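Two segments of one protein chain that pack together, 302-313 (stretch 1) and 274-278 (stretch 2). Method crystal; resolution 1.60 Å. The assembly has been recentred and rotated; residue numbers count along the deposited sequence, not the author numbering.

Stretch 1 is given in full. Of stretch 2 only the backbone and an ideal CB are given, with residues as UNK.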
# COMPACT_ATOMS: atom_id res chain seq x y z
N TRP A 302 -16.70 43.84 16.15
CA TRP A 302 -17.72 42.84 15.66
C TRP A 302 -17.82 41.72 16.62
O TRP A 302 -16.81 41.02 16.86
CB TRP A 302 -17.35 42.28 14.31
CG TRP A 302 -17.77 43.08 13.11
CD1 TRP A 302 -17.65 44.43 12.98
CD2 TRP A 302 -18.32 42.62 11.82
NE1 TRP A 302 -18.07 44.86 11.74
CE2 TRP A 302 -18.48 43.80 11.01
CE3 TRP A 302 -18.69 41.40 11.32
CZ2 TRP A 302 -18.98 43.76 9.72
CZ3 TRP A 302 -19.21 41.36 10.00
CH2 TRP A 302 -19.37 42.52 9.26
N ILE A 303 -18.99 41.55 17.20
CA ILE A 303 -19.35 40.36 18.03
C ILE A 303 -19.68 39.20 17.10
O ILE A 303 -20.76 39.22 16.45
CB ILE A 303 -20.45 40.63 19.07
CG1 ILE A 303 -20.11 41.83 19.97
CG2 ILE A 303 -20.74 39.33 19.89
CD1 ILE A 303 -18.76 41.79 20.73
N MET A 304 -18.73 38.26 16.94
CA MET A 304 -18.79 37.24 15.99
C MET A 304 -19.59 36.02 16.38
O MET A 304 -20.02 35.25 15.51
CB MET A 304 -17.35 36.82 15.68
CG MET A 304 -16.56 37.90 15.04
SD MET A 304 -17.26 38.46 13.48
CE MET A 304 -17.19 37.08 12.38
N GLY A 305 -19.84 35.86 17.65
CA GLY A 305 -20.53 34.66 18.16
C GLY A 305 -20.72 34.85 19.62
O GLY A 305 -20.04 35.71 20.33
N PHE A 306 -21.74 34.20 20.17
CA PHE A 306 -22.01 34.32 21.56
C PHE A 306 -22.89 33.11 22.04
O PHE A 306 -23.43 32.34 21.22
CB PHE A 306 -22.66 35.67 21.93
CG PHE A 306 -24.02 35.92 21.24
CD1 PHE A 306 -24.08 36.54 19.99
CD2 PHE A 306 -25.18 35.42 21.78
CE1 PHE A 306 -25.28 36.66 19.35
CE2 PHE A 306 -26.40 35.50 21.07
CZ PHE A 306 -26.41 36.16 19.86
N ASP A 307 -22.90 32.94 23.33
CA ASP A 307 -23.80 31.93 23.95
C ASP A 307 -24.07 32.32 25.33
O ASP A 307 -23.33 33.07 26.02
CB ASP A 307 -23.22 30.51 23.90
CG ASP A 307 -24.31 29.39 24.01
OD1 ASP A 307 -25.55 29.65 23.84
OD2 ASP A 307 -23.99 28.20 24.30
N ALA A 308 -25.22 31.84 25.86
CA ALA A 308 -25.62 32.21 27.12
C ALA A 308 -26.42 31.04 27.81
O ALA A 308 -27.21 30.32 27.18
CB ALA A 308 -26.62 33.40 27.01
N ASP A 309 -26.14 30.94 29.02
CA ASP A 309 -26.84 29.91 29.86
C ASP A 309 -26.81 30.47 31.26
O ASP A 309 -27.52 31.45 31.49
CB ASP A 309 -26.29 28.47 29.76
CG ASP A 309 -27.09 27.49 30.72
OD1 ASP A 309 -28.34 27.45 30.57
OD2 ASP A 309 -26.44 26.90 31.59
N GLU A 310 -26.00 29.96 32.19
CA GLU A 310 -25.77 30.69 33.39
C GLU A 310 -24.88 31.86 33.25
O GLU A 310 -24.91 32.85 34.06
CB GLU A 310 -25.27 29.78 34.54
CG GLU A 310 -26.30 28.68 34.86
CD GLU A 310 -25.89 27.73 35.99
OE1 GLU A 310 -24.72 27.76 36.47
OE2 GLU A 310 -26.80 26.95 36.40
N ARG A 311 -23.99 31.78 32.28
CA ARG A 311 -23.03 32.85 32.05
C ARG A 311 -23.23 33.34 30.60
O ARG A 311 -23.83 32.64 29.80
CB ARG A 311 -21.61 32.30 32.20
CG ARG A 311 -21.27 31.84 33.64
CD ARG A 311 -21.43 32.95 34.68
NE ARG A 311 -20.17 33.51 35.17
CZ ARG A 311 -19.25 32.83 35.87
NH1 ARG A 311 -19.43 31.52 36.17
NH2 ARG A 311 -18.14 33.44 36.27
N LEU A 312 -22.85 34.55 30.34
CA LEU A 312 -22.86 35.08 28.95
C LEU A 312 -21.38 35.26 28.46
O LEU A 312 -20.59 36.02 29.04
CB LEU A 312 -23.59 36.42 28.81
CG LEU A 312 -23.55 37.19 27.46
CD1 LEU A 312 -24.09 36.33 26.29
CD2 LEU A 312 -24.27 38.49 27.67
N ILE A 313 -21.12 34.61 27.33
CA ILE A 313 -19.78 34.70 26.72
C ILE A 313 -19.92 35.07 25.26
O ILE A 313 -20.96 34.75 24.62
CB ILE A 313 -19.01 33.42 26.93
CG1 ILE A 313 -19.77 32.20 26.49
CG2 ILE A 313 -18.59 33.28 28.40
CD1 ILE A 313 -19.37 31.50 25.28
N UNK A 274 -33.72 37.07 25.36
CA UNK A 274 -33.12 36.93 24.05
C UNK A 274 -31.83 37.75 23.99
O UNK A 274 -31.77 38.98 24.28
CB UNK A 274 -34.10 37.37 22.96
N UNK A 275 -30.83 37.07 23.52
CA UNK A 275 -29.53 37.75 23.29
C UNK A 275 -29.37 37.85 21.79
O UNK A 275 -29.63 36.90 21.08
CB UNK A 275 -28.36 37.00 23.93
N UNK A 276 -28.90 39.01 21.32
CA UNK A 276 -28.84 39.20 19.90
C UNK A 276 -27.81 40.28 19.53
O UNK A 276 -27.52 41.15 20.32
CB UNK A 276 -30.23 39.57 19.37
N UNK A 277 -27.33 40.22 18.31
CA UNK A 277 -26.46 41.20 17.79
C UNK A 277 -27.10 41.94 16.64
O UNK A 277 -27.96 41.38 15.93
CB UNK A 277 -25.14 40.56 17.36
N UNK A 278 -26.70 43.18 16.43
CA UNK A 278 -27.16 44.03 15.32
C UNK A 278 -26.06 44.59 14.56
O UNK A 278 -24.98 44.92 15.12
CB UNK A 278 -28.04 45.18 15.82

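The two strands, 302-308 and 274-278, run antiparallel at 170°, but their axes come no closer than 8.3 Å and no hydrogen bond joins them directly. That spacing is too wide for neighbours in one sheet, so side chains must fill the gap, and the direction of each CA-to-CB bond decides which positions can contribute.

Position 274 points away, and its ideal CB has nothing of stretch 1 within 5.5 Å. Stretch 1 therefore sets no preference; the extended backbone (-115/131) would accept a beta-branched residue among many others. The deposited residue is Val-274, chi1 t, which makes no contact here.

Position 275 points toward stretch 1. Its ideal CB lies 3.8 Å from Phe-306 CE2, 4.9 Å from Leu-312 CD1 and 5.1 Å from Ala-308 CB. All three are carbon, and the small Ala-308 leaves room beside it, so a long apolar or aromatic side chain would suit: Leu, Met, Phe or Tyr. It is Tyr-275, chi1 m, with the largest covered area of stretch 2. The methyl of Ala-308 sits over one face of the ring in a CH-pi contact, CB to ring centroid 3.9 Å and 24° off the normal. Leu-312 CD2 approaches Tyr-275 CE2 obliquely at 3.6 Å, while Phe-306 CE2 packs on Tyr-275 CB at 3.7 Å. Leu-312 can share this contact with Ala-308 because the chain turns back after 308, a return secured by paired backbone bonds, Asp-307 N to Ile-313 O and Ile-313 N to Asp-307 O, both 3.0 Å.

Position 276 points away, its ideal CB 5.1 Å from Phe-306 CZ. Stretch 1 constrains the backbone more than the side chain, and many residues would fit. The deposited Phe-276, chi1 p, brings its side chain no nearer than 5.2 Å to stretch 1; what touches is its CA, 3.9 Å from Phe-306 CZ.

Position 277 points toward stretch 1 again, with an ideal CB 4.4 Å from Phe-306 CE1 and 4.7 Å from Ile-303 O. The surroundings are mixed, aromatic carbon of Phe-306 beside the Ile-303 carbonyl acceptor, so Val or Ile could answer the first, Ser the second, and Thr both. Thr-277, chi1 p, does so: CG2 lies 3.7 Å from Phe-306 CE1 and 3.9 Å from Ile-303 CG2. Its OG1 donates to a water at 2.7 Å, which in turn donates to Ile-303 O at 2.8 Å, bridging the strands.

Position 278 is out of reach, with nothing within 5.5 Å of its ideal CB, so stretch 1 cannot discriminate. It is Leu-278.

Stretch 2 274-278: VYFTL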
# COMPACT_ATOMS: atom_id res chain seq x y z
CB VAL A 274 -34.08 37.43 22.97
CG1 VAL A 274 -33.45 37.36 21.53
CG2 VAL A 274 -35.40 36.62 23.02
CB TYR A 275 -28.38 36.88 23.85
CG TYR A 275 -28.43 36.84 25.38
CD1 TYR A 275 -29.17 35.91 26.01
CD2 TYR A 275 -27.77 37.75 26.08
CE1 TYR A 275 -29.23 35.89 27.41
CE2 TYR A 275 -27.76 37.72 27.49
CZ TYR A 275 -28.48 36.74 28.11
OH TYR A 275 -28.58 36.70 29.55
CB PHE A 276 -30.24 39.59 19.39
CG PHE A 276 -30.73 40.92 19.82
CD1 PHE A 276 -31.46 41.03 21.00
CD2 PHE A 276 -30.56 42.04 19.03
CE1 PHE A 276 -31.93 42.25 21.38
CE2 PHE A 276 -31.06 43.26 19.43
CZ PHE A 276 -31.76 43.37 20.63
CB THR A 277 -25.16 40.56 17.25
OG1 THR A 277 -25.45 39.38 16.47
CG2 THR A 277 -24.29 40.11 18.52
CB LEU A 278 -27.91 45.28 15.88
CG LEU A 278 -29.15 45.15 16.76
CD1 LEU A 278 -29.70 46.49 17.34
CD2 LEU A 278 -30.24 44.46 15.88
O HOH W 1 -23.20 37.94 15.89
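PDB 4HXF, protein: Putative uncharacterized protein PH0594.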